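Aldo-keto reductase family 1, member B4 (Aldose reductase) (Schistosoma japonicum, PDB 4HBK) is an aldose reductase that probably uses NADPH to reduce sugar aldehydes and other carbonyl compounds to alcohols. Local coordinates at residues 220-225 with 321-326; 216-221 with 238-243; 260-265 with 315-320; 277-282 with 306-311; 192-197 with 338-343. All coordinates share one frame; numbering follows the deposited sequence.

Interaction 1 (220-225 with 321-326); sequences ANFPNI and SLNERQ
The backbone N-H of Glu324 donates to the carbonyl oxygen of Asn221, N to O 2.9 Å, arriving nearly head-on to the C=O. The Asn221 side chain adds a second, weak bond, its OD1 accepting from Leu322 N at 3.3 Å, next to the cis peptide that precedes Asn323. Two waters lie at the edge of the Arg325 guanidinium, in its plane: one joins NH1 to Asn224 ND2, the other NH2 to Asn224 OD1, while ND2 also bonds to Glu217 O. Phe222, with CG anti to its backbone nitrogen (chi1 -167°), offers a flat apolar surface to the arginine chain. Arg325 CB sits over the ring face, 4.2 Å from the centroid, and a bend at chi3 leaves Phe222 CZ over the guanidinium centre, the planes 65° apart. Pro223 CD lies 3.6 Å from Asn323 ND2, the side chains crossing at about a right angle. An extended tail laid over a loop at the C-terminal ends of the strands is characteristic of the aldo-keto reductase (beta/alpha)8 barrel.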
# COMPACT_ATOMS: atom_id res chain seq x y z
N ALA A 220 -11.04 6.76 8.42
CA ALA A 220 -11.72 7.47 9.50
C ALA A 220 -12.31 6.52 10.53
O ALA A 220 -12.50 6.92 11.67
CB ALA A 220 -12.78 8.40 8.93
N ASN A 221 -12.60 5.28 10.15
CA ASN A 221 -13.16 4.30 11.08
C ASN A 221 -12.08 3.43 11.71
O ASN A 221 -12.39 2.54 12.51
CB ASN A 221 -14.23 3.43 10.42
CG ASN A 221 -15.64 3.92 10.69
OD1 ASN A 221 -15.86 4.81 11.52
ND2 ASN A 221 -16.61 3.33 10.01
N PHE A 222 -10.84 3.66 11.32
CA PHE A 222 -9.69 3.03 11.96
C PHE A 222 -8.44 3.88 11.78
O PHE A 222 -7.63 3.64 10.88
CB PHE A 222 -9.46 1.62 11.43
CG PHE A 222 -8.51 0.83 12.26
CD1 PHE A 222 -8.86 0.44 13.54
CD2 PHE A 222 -7.26 0.49 11.78
CE1 PHE A 222 -7.97 -0.29 14.33
CE2 PHE A 222 -6.37 -0.23 12.56
CZ PHE A 222 -6.73 -0.62 13.84
N PRO A 223 -8.27 4.90 12.65
CA PRO A 223 -7.26 5.92 12.39
C PRO A 223 -5.83 5.42 12.58
O PRO A 223 -4.92 6.04 12.03
CB PRO A 223 -7.60 7.02 13.41
CG PRO A 223 -9.01 6.72 13.88
CD PRO A 223 -9.10 5.22 13.82
N ASN A 224 -5.64 4.33 13.31
CA ASN A 224 -4.30 3.76 13.51
C ASN A 224 -3.30 4.82 13.96
O ASN A 224 -2.16 4.83 13.49
CB ASN A 224 -3.81 3.12 12.20
CG ASN A 224 -3.15 1.78 12.41
OD1 ASN A 224 -2.68 1.48 13.51
ND2 ASN A 224 -3.10 0.96 11.36
N ILE A 225 -3.71 5.69 14.88
CA ILE A 225 -2.91 6.85 15.29
C ILE A 225 -1.54 6.51 15.90
O ILE A 225 -0.52 7.06 15.49
CB ILE A 225 -3.67 7.75 16.31
CG1 ILE A 225 -5.04 8.17 15.78
CG2 ILE A 225 -2.87 9.00 16.61
CD1 ILE A 225 -5.01 9.41 14.93
N SER A 321 -14.86 8.16 15.10
CA SER A 321 -14.37 6.88 14.60
C SER A 321 -14.91 5.69 15.39
O SER A 321 -15.18 5.81 16.59
CB SER A 321 -12.84 6.87 14.64
OG SER A 321 -12.37 5.63 14.15
N LEU A 322 -15.04 4.53 14.74
CA LEU A 322 -15.62 3.34 15.37
C LEU A 322 -14.93 2.77 16.62
O LEU A 322 -15.62 2.49 17.60
CB LEU A 322 -15.96 2.24 14.35
CG LEU A 322 -17.44 2.26 13.93
CD1 LEU A 322 -17.83 0.95 13.25
CD2 LEU A 322 -18.34 2.53 15.13
N ASN A 323 -13.62 2.52 16.62
CA ASN A 323 -12.79 2.36 15.44
C ASN A 323 -12.42 0.88 15.41
O ASN A 323 -11.95 0.33 16.40
CB ASN A 323 -11.53 3.24 15.51
CG ASN A 323 -10.66 2.97 16.75
OD1 ASN A 323 -10.68 1.89 17.34
ND2 ASN A 323 -9.87 3.97 17.13
N GLU A 324 -12.66 0.22 14.29
CA GLU A 324 -12.50 -1.22 14.27
C GLU A 324 -11.73 -1.64 13.04
O GLU A 324 -12.00 -1.16 11.93
CB GLU A 324 -13.88 -1.89 14.28
CG GLU A 324 -14.28 -2.47 12.93
CD GLU A 324 -15.78 -2.71 12.80
OE1 GLU A 324 -16.25 -2.89 11.65
OE2 GLU A 324 -16.48 -2.71 13.84
N ARG A 325 -10.77 -2.54 13.23
CA ARG A 325 -9.96 -3.03 12.13
C ARG A 325 -10.80 -3.84 11.15
O ARG A 325 -11.48 -4.79 11.56
CB ARG A 325 -8.83 -3.92 12.66
CG ARG A 325 -7.74 -4.16 11.63
CD ARG A 325 -6.64 -5.07 12.16
NE ARG A 325 -5.90 -4.49 13.27
CZ ARG A 325 -4.90 -3.63 13.14
NH1 ARG A 325 -4.53 -3.21 11.93
NH2 ARG A 325 -4.26 -3.17 14.22
N GLN A 326 -10.75 -3.47 9.87
CA GLN A 326 -11.51 -4.21 8.85
C GLN A 326 -10.73 -5.40 8.28
O GLN A 326 -11.32 -6.43 7.93
CB GLN A 326 -11.94 -3.29 7.71
CG GLN A 326 -12.58 -1.98 8.16
CD GLN A 326 -13.82 -2.19 9.01
OE1 GLN A 326 -13.95 -1.59 10.08
NE2 GLN A 326 -14.74 -3.02 8.53
O HOH W 1 -2.09 -1.83 11.00
O HOH W 2 -2.52 -1.00 14.22

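Interaction 2 (216-221 with 238-243); sequences IEIHAN and VTAYAP
Neighbouring parallel strands 213-217 and 237-241 are joined through helix 225-233 in a beta-alpha-beta unit of the (beta/alpha)8 barrel, and Ile216 and Glu217 pair with Ala240 and Tyr241. Ile216 N donates to Thr239 O at 3.0 Å, Ile216 O accepts from Tyr241 N at 2.8 Å, and Ile218 N continues the register to Tyr241 O at 3.3 Å. The Tyr241 ring turns back over the neighbouring strand (chi1 78°); Glu217 N is 3.4 Å above its plane and Glu217 CB meets the same face. Glu217 runs on, extended, to His219, whose NE2 donates to the anti lone pair of Glu217 OE2 at 2.9 Å, nearly in the imidazole plane. OE2 also accepts from Gln326 N and OE1 from Phe327 N, so both oxygens of this buried carboxylate are satisfied. Branched Ile218 fits small Ala240, CB to CB 3.5 Å, and its CD1 meets Val238 CG1. Helix 225-233 packs on Ile216, Ile218 and Val238, helix 273-283 on Ile218 and Pro243, and strand 287-288 bonds to the far edge of 237-241.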
# COMPACT_ATOMS: atom_id res chain seq x y z
N ILE A 216 -0.35 0.35 5.67
CA ILE A 216 -1.21 -0.27 6.68
C ILE A 216 -2.63 0.24 6.45
O ILE A 216 -2.82 1.24 5.76
CB ILE A 216 -0.79 0.14 8.10
CG1 ILE A 216 -0.45 1.64 8.15
CG2 ILE A 216 0.38 -0.72 8.58
CD1 ILE A 216 -0.08 2.17 9.54
N GLU A 217 -3.60 -0.44 7.05
CA GLU A 217 -4.99 0.01 7.00
C GLU A 217 -5.18 1.29 7.80
O GLU A 217 -4.91 1.34 9.00
CB GLU A 217 -5.94 -1.07 7.52
CG GLU A 217 -7.37 -0.59 7.77
CD GLU A 217 -8.26 -1.70 8.31
OE1 GLU A 217 -7.79 -2.85 8.43
OE2 GLU A 217 -9.44 -1.42 8.62
N ILE A 218 -5.65 2.33 7.12
CA ILE A 218 -5.93 3.60 7.77
C ILE A 218 -7.14 4.28 7.11
O ILE A 218 -7.21 4.44 5.88
CB ILE A 218 -4.71 4.56 7.70
CG1 ILE A 218 -3.41 3.83 8.03
CG2 ILE A 218 -4.90 5.75 8.65
CD1 ILE A 218 -2.18 4.73 7.88
N HIS A 219 -8.10 4.67 7.94
CA HIS A 219 -9.26 5.41 7.47
C HIS A 219 -10.02 5.95 8.68
O HIS A 219 -9.67 5.66 9.83
CB HIS A 219 -10.17 4.53 6.61
CG HIS A 219 -10.50 3.22 7.25
ND1 HIS A 219 -11.51 3.09 8.17
CD2 HIS A 219 -9.92 2.00 7.14
CE1 HIS A 219 -11.57 1.83 8.58
NE2 HIS A 219 -10.61 1.15 7.98
N ALA A 220 -11.04 6.76 8.42
CA ALA A 220 -11.72 7.47 9.50
C ALA A 220 -12.31 6.52 10.53
O ALA A 220 -12.50 6.92 11.67
CB ALA A 220 -12.78 8.40 8.93
N ASN A 221 -12.60 5.28 10.15
CA ASN A 221 -13.16 4.30 11.08
C ASN A 221 -12.08 3.43 11.71
O ASN A 221 -12.39 2.54 12.51
CB ASN A 221 -14.23 3.43 10.42
CG ASN A 221 -15.64 3.92 10.69
OD1 ASN A 221 -15.86 4.81 11.52
ND2 ASN A 221 -16.61 3.33 10.01
N VAL A 238 4.12 6.88 5.47
CA VAL A 238 3.06 5.93 5.76
C VAL A 238 1.97 6.01 4.72
O VAL A 238 1.49 7.09 4.40
CB VAL A 238 2.46 6.17 7.14
CG1 VAL A 238 1.40 5.12 7.45
CG2 VAL A 238 3.55 6.14 8.21
N THR A 239 1.57 4.85 4.20
CA THR A 239 0.54 4.79 3.19
C THR A 239 -0.69 4.15 3.79
O THR A 239 -0.60 3.14 4.49
CB THR A 239 1.01 3.95 1.99
OG1 THR A 239 2.09 4.63 1.33
CG2 THR A 239 -0.14 3.73 0.99
N ALA A 240 -1.84 4.76 3.52
CA ALA A 240 -3.09 4.23 4.02
C ALA A 240 -3.68 3.35 2.96
O ALA A 240 -3.99 3.81 1.87
CB ALA A 240 -4.04 5.36 4.33
N TYR A 241 -3.85 2.07 3.26
CA TYR A 241 -4.64 1.26 2.36
C TYR A 241 -6.08 1.16 2.87
O TYR A 241 -6.36 1.45 4.04
CB TYR A 241 -3.98 -0.08 2.03
CG TYR A 241 -4.06 -1.19 3.06
CD1 TYR A 241 -5.25 -1.86 3.31
CD2 TYR A 241 -2.91 -1.64 3.70
CE1 TYR A 241 -5.31 -2.93 4.23
CE2 TYR A 241 -2.94 -2.69 4.60
CZ TYR A 241 -4.14 -3.33 4.87
OH TYR A 241 -4.13 -4.37 5.77
N ALA A 242 -6.98 0.77 1.97
CA ALA A 242 -8.41 0.80 2.27
C ALA A 242 -8.80 2.14 2.89
O ALA A 242 -9.44 2.17 3.94
CB ALA A 242 -8.79 -0.34 3.20
N PRO A 243 -8.40 3.26 2.24
CA PRO A 243 -8.59 4.61 2.76
C PRO A 243 -10.06 5.03 2.86
O PRO A 243 -10.41 5.92 3.64
CB PRO A 243 -7.85 5.48 1.74
CG PRO A 243 -7.90 4.71 0.48
CD PRO A 243 -7.83 3.27 0.88
O HOH W 3 -10.59 8.01 5.62

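Interaction 3 (260-265 with 315-320); sequences PCVLEI and HELNTE
Leu317 makes the close-packed part of this contact, its branched end meeting three side chains of helix 260-269. Leu317 CD2 lies 3.7 Å from Val262 CG2, the two side chains crossing at about a right angle, and 3.9 Å from Cys261 SG, while Ile265 comes at it tip to tip, CD1 to Leu317 CG 3.9 Å. Compact Cys261 suits a place facing the other helix: with chi1 at 62° its sulfur reaches both Leu317 and the methylenes of Glu320. Extended Glu316 borders this packed part, its CD 3.7 Å from Cys261 CB, and slides past Ile265 in the opposite direction. Beyond it the rim is looser and acidic, Glu316 OE2 standing 4.2 Å from Glu264 OE2, like charges that probably repel somewhat. No hydrogen bond joins the segments, whose axes run nearly antiparallel (165°) and 10.1 Å apart. Helix 273-283 packs against helix 260-269, Leu277 on Val262 and Val276 on Ile265, while Leu309 of the loop before helix 311-319 packs on both Ile265 and Leu317.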
# COMPACT_ATOMS: atom_id res chain seq x y z
N PRO A 260 -22.81 10.45 9.15
CA PRO A 260 -23.35 11.82 9.13
C PRO A 260 -22.29 12.94 9.13
O PRO A 260 -22.41 13.88 8.34
CB PRO A 260 -24.22 11.87 10.39
CG PRO A 260 -24.62 10.45 10.62
CD PRO A 260 -23.44 9.62 10.19
N CYS A 261 -21.27 12.85 9.98
CA CYS A 261 -20.27 13.92 10.07
C CYS A 261 -19.51 14.01 8.76
O CYS A 261 -19.19 15.11 8.29
CB CYS A 261 -19.33 13.72 11.26
SG CYS A 261 -18.36 12.21 11.19
N VAL A 262 -19.25 12.86 8.15
CA VAL A 262 -18.63 12.83 6.83
C VAL A 262 -19.48 13.59 5.80
O VAL A 262 -18.96 14.38 5.02
CB VAL A 262 -18.39 11.39 6.34
CG1 VAL A 262 -17.94 11.38 4.89
CG2 VAL A 262 -17.34 10.71 7.23
N LEU A 263 -20.78 13.35 5.81
CA LEU A 263 -21.67 14.00 4.84
C LEU A 263 -21.79 15.51 5.11
O LEU A 263 -21.75 16.33 4.18
CB LEU A 263 -23.05 13.32 4.87
CG LEU A 263 -23.10 11.97 4.14
CD1 LEU A 263 -24.35 11.18 4.48
CD2 LEU A 263 -23.03 12.18 2.63
N GLU A 264 -21.92 15.88 6.37
CA GLU A 264 -21.95 17.29 6.73
C GLU A 264 -20.71 18.00 6.21
O GLU A 264 -20.82 19.03 5.56
CB GLU A 264 -22.03 17.44 8.24
CG GLU A 264 -23.38 17.05 8.78
CD GLU A 264 -23.39 16.94 10.30
OE1 GLU A 264 -24.43 16.53 10.85
OE2 GLU A 264 -22.35 17.26 10.92
N ILE A 265 -19.54 17.44 6.49
CA ILE A 265 -18.28 18.08 6.09
C ILE A 265 -18.13 18.16 4.56
O ILE A 265 -17.69 19.16 4.03
CB ILE A 265 -17.06 17.40 6.74
CG1 ILE A 265 -17.15 17.49 8.26
CG2 ILE A 265 -15.77 18.00 6.23
CD1 ILE A 265 -16.17 16.59 8.99
N HIS A 315 -10.78 16.95 13.89
CA HIS A 315 -11.02 16.41 15.22
C HIS A 315 -12.33 15.63 15.27
O HIS A 315 -12.40 14.56 15.88
CB HIS A 315 -11.04 17.52 16.27
CG HIS A 315 -11.20 17.03 17.67
ND1 HIS A 315 -12.38 17.16 18.38
CD2 HIS A 315 -10.33 16.39 18.50
CE1 HIS A 315 -12.23 16.64 19.58
NE2 HIS A 315 -11.00 16.16 19.68
N GLU A 316 -13.37 16.16 14.63
CA GLU A 316 -14.67 15.52 14.62
C GLU A 316 -14.59 14.13 14.02
O GLU A 316 -15.10 13.17 14.59
CB GLU A 316 -15.71 16.36 13.87
CG GLU A 316 -17.10 15.74 13.93
CD GLU A 316 -18.19 16.62 13.33
OE1 GLU A 316 -17.91 17.39 12.38
OE2 GLU A 316 -19.34 16.53 13.80
N LEU A 317 -13.95 14.01 12.86
CA LEU A 317 -13.79 12.71 12.22
C LEU A 317 -13.09 11.73 13.16
O LEU A 317 -13.51 10.58 13.28
CB LEU A 317 -13.04 12.84 10.89
CG LEU A 317 -13.82 13.58 9.79
CD1 LEU A 317 -12.93 13.96 8.62
CD2 LEU A 317 -14.98 12.73 9.31
N ASN A 318 -12.04 12.18 13.84
CA ASN A 318 -11.35 11.33 14.81
C ASN A 318 -12.23 10.88 15.97
O ASN A 318 -12.29 9.70 16.28
CB ASN A 318 -10.07 12.00 15.32
CG ASN A 318 -8.94 11.95 14.31
OD1 ASN A 318 -8.64 10.89 13.73
ND2 ASN A 318 -8.29 13.09 14.08
N THR A 319 -12.95 11.81 16.59
CA THR A 319 -13.78 11.45 17.74
C THR A 319 -14.98 10.57 17.38
O THR A 319 -15.49 9.82 18.23
CB THR A 319 -14.22 12.69 18.56
OG1 THR A 319 -15.16 13.46 17.81
CG2 THR A 319 -13.03 13.55 18.90
N GLU A 320 -15.43 10.63 16.12
CA GLU A 320 -16.56 9.82 15.66
C GLU A 320 -16.16 8.43 15.15
O GLU A 320 -17.02 7.61 14.81
CB GLU A 320 -17.34 10.56 14.57
CG GLU A 320 -17.95 11.88 15.02
CD GLU A 320 -19.03 11.70 16.07
OE1 GLU A 320 -19.57 10.57 16.18
OE2 GLU A 320 -19.32 12.68 16.79

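Interaction 4 (277-282 with 306-311); sequences LLRYLL and DFQLSN
Arg279 and Phe307 slide past each other in opposite directions, the aliphatic part of the arginine lying against the aromatic ring. Arg279 CB touches Phe307 CZ at 3.4 Å, and CG stands off-centre above the ring, 4.1 Å from its centroid. A bend at chi2 (76°) turns the rest of the chain along the loop, placing the guanidinium with one flat face over the Phe307 carbonyl oxygen, which lies 3.1 Å from its plane and over its centre. Guanidinium and ring planes are 48° apart, and with Arg279 CZ 5.9 Å from the centroid any cation-pi attraction is weak at most. The contact lays the loop leading into helix 311-319 along helix 273-283, one of the outer helices of the (beta/alpha)8 barrel. The long arginine suits this place because its carbons pack on Phe307 while its polar end is satisfied nearby, NE bonding to Gln283 OE1 and NH1 to Val304 O. Leu309 points at the helix beside it: its CG meets Arg279 CG, and its CD1 lies 3.8 Å from Tyr280 N and 4.0 Å from Tyr280 CB.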
# COMPACT_ATOMS: atom_id res chain seq x y z
N LEU A 277 -13.01 11.92 3.00
CA LEU A 277 -12.31 10.81 3.67
C LEU A 277 -10.82 10.74 3.27
O LEU A 277 -9.95 10.48 4.11
CB LEU A 277 -13.00 9.47 3.38
CG LEU A 277 -14.40 9.31 4.01
CD1 LEU A 277 -15.12 8.06 3.51
CD2 LEU A 277 -14.29 9.28 5.53
N LEU A 278 -10.54 10.98 2.00
CA LEU A 278 -9.16 11.00 1.51
C LEU A 278 -8.40 12.24 1.98
O LEU A 278 -7.23 12.15 2.35
CB LEU A 278 -9.13 10.90 -0.01
CG LEU A 278 -9.64 9.58 -0.58
CD1 LEU A 278 -9.76 9.64 -2.07
CD2 LEU A 278 -8.70 8.47 -0.19
N ARG A 279 -9.05 13.40 1.95
CA ARG A 279 -8.39 14.63 2.39
C ARG A 279 -8.01 14.51 3.86
O ARG A 279 -6.97 15.02 4.28
CB ARG A 279 -9.31 15.84 2.20
CG ARG A 279 -8.63 17.16 2.51
CD ARG A 279 -7.70 17.57 1.38
NE ARG A 279 -6.72 18.54 1.85
CZ ARG A 279 -5.72 19.02 1.12
NH1 ARG A 279 -5.57 18.63 -0.15
NH2 ARG A 279 -4.89 19.90 1.65
N TYR A 280 -8.86 13.83 4.62
CA TYR A 280 -8.61 13.60 6.03
C TYR A 280 -7.26 12.90 6.21
O TYR A 280 -6.45 13.29 7.05
CB TYR A 280 -9.75 12.76 6.62
CG TYR A 280 -9.34 11.97 7.85
CD1 TYR A 280 -9.17 12.60 9.08
CD2 TYR A 280 -9.12 10.60 7.79
CE1 TYR A 280 -8.80 11.90 10.20
CE2 TYR A 280 -8.74 9.88 8.91
CZ TYR A 280 -8.57 10.54 10.11
OH TYR A 280 -8.19 9.85 11.25
N LEU A 281 -7.03 11.86 5.41
CA LEU A 281 -5.80 11.10 5.50
C LEU A 281 -4.64 11.91 4.96
O LEU A 281 -3.54 11.89 5.53
CB LEU A 281 -5.93 9.78 4.74
CG LEU A 281 -6.99 8.81 5.28
CD1 LEU A 281 -7.20 7.68 4.30
CD2 LEU A 281 -6.58 8.27 6.65
N LEU A 282 -4.86 12.62 3.86
CA LEU A 282 -3.80 13.45 3.30
C LEU A 282 -3.29 14.50 4.31
O LEU A 282 -2.08 14.75 4.42
CB LEU A 282 -4.24 14.11 1.99
CG LEU A 282 -4.44 13.16 0.81
CD1 LEU A 282 -5.14 13.87 -0.35
CD2 LEU A 282 -3.11 12.60 0.35
N ASP A 306 -7.99 20.75 -3.76
CA ASP A 306 -8.45 22.13 -3.90
C ASP A 306 -9.32 22.60 -2.74
O ASP A 306 -10.15 23.49 -2.89
CB ASP A 306 -9.19 22.32 -5.22
CG ASP A 306 -10.43 21.47 -5.32
OD1 ASP A 306 -10.67 20.64 -4.40
OD2 ASP A 306 -11.17 21.61 -6.32
N PHE A 307 -9.12 22.00 -1.57
CA PHE A 307 -9.81 22.43 -0.37
C PHE A 307 -9.05 21.94 0.84
O PHE A 307 -8.11 21.15 0.72
CB PHE A 307 -11.26 21.90 -0.33
CG PHE A 307 -11.38 20.43 -0.01
CD1 PHE A 307 -10.93 19.47 -0.91
CD2 PHE A 307 -11.98 20.01 1.17
CE1 PHE A 307 -11.07 18.11 -0.63
CE2 PHE A 307 -12.13 18.65 1.46
CZ PHE A 307 -11.67 17.70 0.56
N GLN A 308 -9.46 22.41 2.01
CA GLN A 308 -8.77 22.07 3.24
C GLN A 308 -9.80 21.84 4.35
O GLN A 308 -10.70 22.65 4.56
CB GLN A 308 -7.80 23.20 3.64
CG GLN A 308 -6.93 22.87 4.85
CD GLN A 308 -5.46 22.69 4.51
OE1 GLN A 308 -4.90 21.60 4.68
NE2 GLN A 308 -4.83 23.76 4.02
N LEU A 309 -9.67 20.71 5.04
CA LEU A 309 -10.46 20.47 6.23
C LEU A 309 -9.87 21.30 7.37
O LEU A 309 -8.65 21.40 7.51
CB LEU A 309 -10.43 18.97 6.59
CG LEU A 309 -11.05 18.00 5.58
CD1 LEU A 309 -11.02 16.57 6.13
CD2 LEU A 309 -12.48 18.40 5.24
N SER A 310 -10.74 21.89 8.17
CA SER A 310 -10.32 22.67 9.32
C SER A 310 -9.94 21.75 10.47
O SER A 310 -10.27 20.57 10.46
CB SER A 310 -11.45 23.59 9.78
OG SER A 310 -12.49 22.82 10.34
N ASN A 311 -9.26 22.30 11.47
CA ASN A 311 -8.87 21.53 12.66
C ASN A 311 -10.08 20.89 13.36
O ASN A 311 -10.00 19.76 13.85
CB ASN A 311 -8.09 22.41 13.65
CG ASN A 311 -6.70 22.83 13.13
OD1 ASN A 311 -6.24 23.95 13.37
ND2 ASN A 311 -6.03 21.93 12.41

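Interaction 5 (192-197 with 338-343); sequences LSNFNK and YPFKEE
The side-chain amide of Asn196 reaches across to the tail, ND2 donating to the carbonyl oxygen of Pro339 at 3.1 Å with an N-H...O angle of 158°. The oxygen lies close to the amide plane, but the donor is tilted from the carbonyl plane. Asn196 holds CG between its backbone N and carbonyl carbon (chi1 66°), a setting that also lets OD1 accept from Gln199 N and cap helix 197-206; an asparagine, donor and acceptor at once, suits both tasks. The Glu342 side chain crosses that of Asn196 at about a right angle, its OE2 3.4 Å from Asn196 ND2 and in a salt bridge with Arg198. In aldo-keto reductase (beta/alpha)8 barrels the active site lies at the C-terminal ends of the strands, and here the tail meets the loop leaving strand 187-193. In that loop Asn194 ND2 bonds to the backbone oxygen of His144, a predicted substrate-binding residue, and OD1 to Tyr241 OH. The same OD1 faces the edge of the Phe340 ring, 3.9 Å from CZ, with amide and ring planes 84° apart. Pro339 lays CG over the centre of a Phe340 ring face, its apolar ring suiting an aromatic neighbour, and its CB lies 3.3 Å from Asn194 O.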
# COMPACT_ATOMS: atom_id res chain seq x y z
N LEU A 192 7.67 -1.87 4.29
CA LEU A 192 6.92 -2.88 5.02
C LEU A 192 5.42 -2.70 4.84
O LEU A 192 4.94 -1.59 4.65
CB LEU A 192 7.28 -2.81 6.51
CG LEU A 192 8.78 -2.92 6.83
CD1 LEU A 192 9.07 -2.52 8.27
CD2 LEU A 192 9.31 -4.32 6.54
N SER A 193 4.68 -3.80 4.91
CA SER A 193 3.23 -3.75 4.90
C SER A 193 2.67 -4.58 6.05
O SER A 193 3.11 -5.70 6.27
CB SER A 193 2.68 -4.26 3.56
OG SER A 193 1.26 -4.19 3.55
N ASN A 194 1.72 -4.02 6.79
CA ASN A 194 1.10 -4.74 7.91
C ASN A 194 2.07 -5.18 9.00
O ASN A 194 1.86 -6.23 9.62
CB ASN A 194 0.33 -5.97 7.39
CG ASN A 194 -0.77 -5.60 6.42
OD1 ASN A 194 -1.69 -4.84 6.74
ND2 ASN A 194 -0.68 -6.13 5.20
N PHE A 195 3.13 -4.41 9.22
CA PHE A 195 4.04 -4.69 10.33
C PHE A 195 3.61 -3.84 11.51
O PHE A 195 3.11 -2.75 11.31
CB PHE A 195 5.49 -4.35 9.96
CG PHE A 195 6.20 -5.45 9.22
CD1 PHE A 195 5.68 -5.97 8.06
CD2 PHE A 195 7.40 -5.94 9.69
CE1 PHE A 195 6.33 -6.97 7.38
CE2 PHE A 195 8.07 -6.96 9.02
CZ PHE A 195 7.53 -7.47 7.86
N ASN A 196 3.80 -4.34 12.73
CA ASN A 196 3.48 -3.53 13.91
C ASN A 196 4.72 -2.81 14.43
O ASN A 196 5.81 -2.99 13.88
CB ASN A 196 2.77 -4.35 15.00
CG ASN A 196 3.67 -5.44 15.61
OD1 ASN A 196 4.90 -5.33 15.62
ND2 ASN A 196 3.03 -6.47 16.13
N LYS A 197 4.56 -2.01 15.49
CA LYS A 197 5.67 -1.19 16.00
C LYS A 197 6.88 -2.04 16.35
O LYS A 197 8.00 -1.77 15.90
CB LYS A 197 5.23 -0.38 17.22
CG LYS A 197 6.38 0.36 17.91
CD LYS A 197 5.87 1.21 19.08
CE LYS A 197 7.03 1.80 19.89
NZ LYS A 197 6.55 2.56 21.08
N TYR A 338 2.05 -12.84 13.88
CA TYR A 338 0.77 -12.24 13.52
C TYR A 338 0.78 -10.84 14.12
O TYR A 338 1.07 -10.69 15.30
CB TYR A 338 -0.39 -13.07 14.06
CG TYR A 338 -1.74 -12.45 13.82
CD1 TYR A 338 -2.30 -12.44 12.55
CD2 TYR A 338 -2.45 -11.85 14.86
CE1 TYR A 338 -3.52 -11.86 12.31
CE2 TYR A 338 -3.68 -11.27 14.64
CZ TYR A 338 -4.21 -11.27 13.36
OH TYR A 338 -5.43 -10.70 13.13
N PRO A 339 0.52 -9.82 13.30
CA PRO A 339 0.80 -8.43 13.72
C PRO A 339 -0.25 -7.74 14.60
O PRO A 339 0.08 -6.74 15.23
CB PRO A 339 0.94 -7.69 12.38
CG PRO A 339 0.09 -8.45 11.44
CD PRO A 339 0.28 -9.91 11.85
N PHE A 340 -1.47 -8.26 14.67
CA PHE A 340 -2.57 -7.45 15.20
C PHE A 340 -3.03 -7.82 16.61
O PHE A 340 -4.07 -7.33 17.09
CB PHE A 340 -3.77 -7.47 14.24
CG PHE A 340 -3.44 -7.02 12.85
CD1 PHE A 340 -2.53 -5.99 12.63
CD2 PHE A 340 -4.04 -7.62 11.76
CE1 PHE A 340 -2.23 -5.58 11.34
CE2 PHE A 340 -3.75 -7.21 10.47
CZ PHE A 340 -2.84 -6.19 10.25
N LYS A 341 -2.29 -8.68 17.29
CA LYS A 341 -2.68 -8.99 18.66
C LYS A 341 -2.13 -7.95 19.66
O LYS A 341 -2.80 -7.60 20.63
CB LYS A 341 -2.35 -10.43 19.06
CG LYS A 341 -0.88 -10.76 19.21
CD LYS A 341 -0.71 -12.09 19.95
CE LYS A 341 -1.43 -12.07 21.31
NZ LYS A 341 -1.41 -13.39 22.01
N GLU A 342 -0.93 -7.44 19.39
CA GLU A 342 -0.38 -6.34 20.19
C GLU A 342 -1.22 -5.08 20.00
O GLU A 342 -1.93 -4.95 19.01
CB GLU A 342 1.07 -6.06 19.81
CG GLU A 342 2.05 -7.02 20.46
CD GLU A 342 3.37 -7.09 19.71
OE1 GLU A 342 4.13 -6.11 19.76
OE2 GLU A 342 3.63 -8.14 19.07
N GLU A 343 -1.12 -4.15 20.94
CA GLU A 343 -1.94 -2.94 20.88
C GLU A 343 -1.73 -2.21 19.55
O GLU A 343 -2.68 -1.75 18.93
CB GLU A 343 -1.64 -2.01 22.05
CG GLU A 343 -2.50 -0.74 22.05
CD GLU A 343 -1.96 0.35 22.98
OE1 GLU A 343 -1.09 0.06 23.84
OE2 GLU A 343 -2.42 1.51 22.85

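Interaction 2 is the core of the set, a buried pairing of barrel strands made by backbone bonds and aliphatic side chains. Interactions 3 and 4 lie farther out among helices 260-269, 273-283 and 311-319 and rely on side-chain packing, interaction 4 buried and interaction 3 only partly so, with an acidic rim; they meet through Tyr280 with Asn318 and Ile265 with Leu309. Interactions 1 and 5 both hold the C-terminal tail, the first at the surface with water bridges and backbone bonds, the second buried and near predicted active-site residues; Arg325 and Phe340 join them by a cation-pi contact. Glu217 links interaction 2 to interaction 1 through Gln326 and Asn224, and Tyr241 links it to interaction 5 through Asn194.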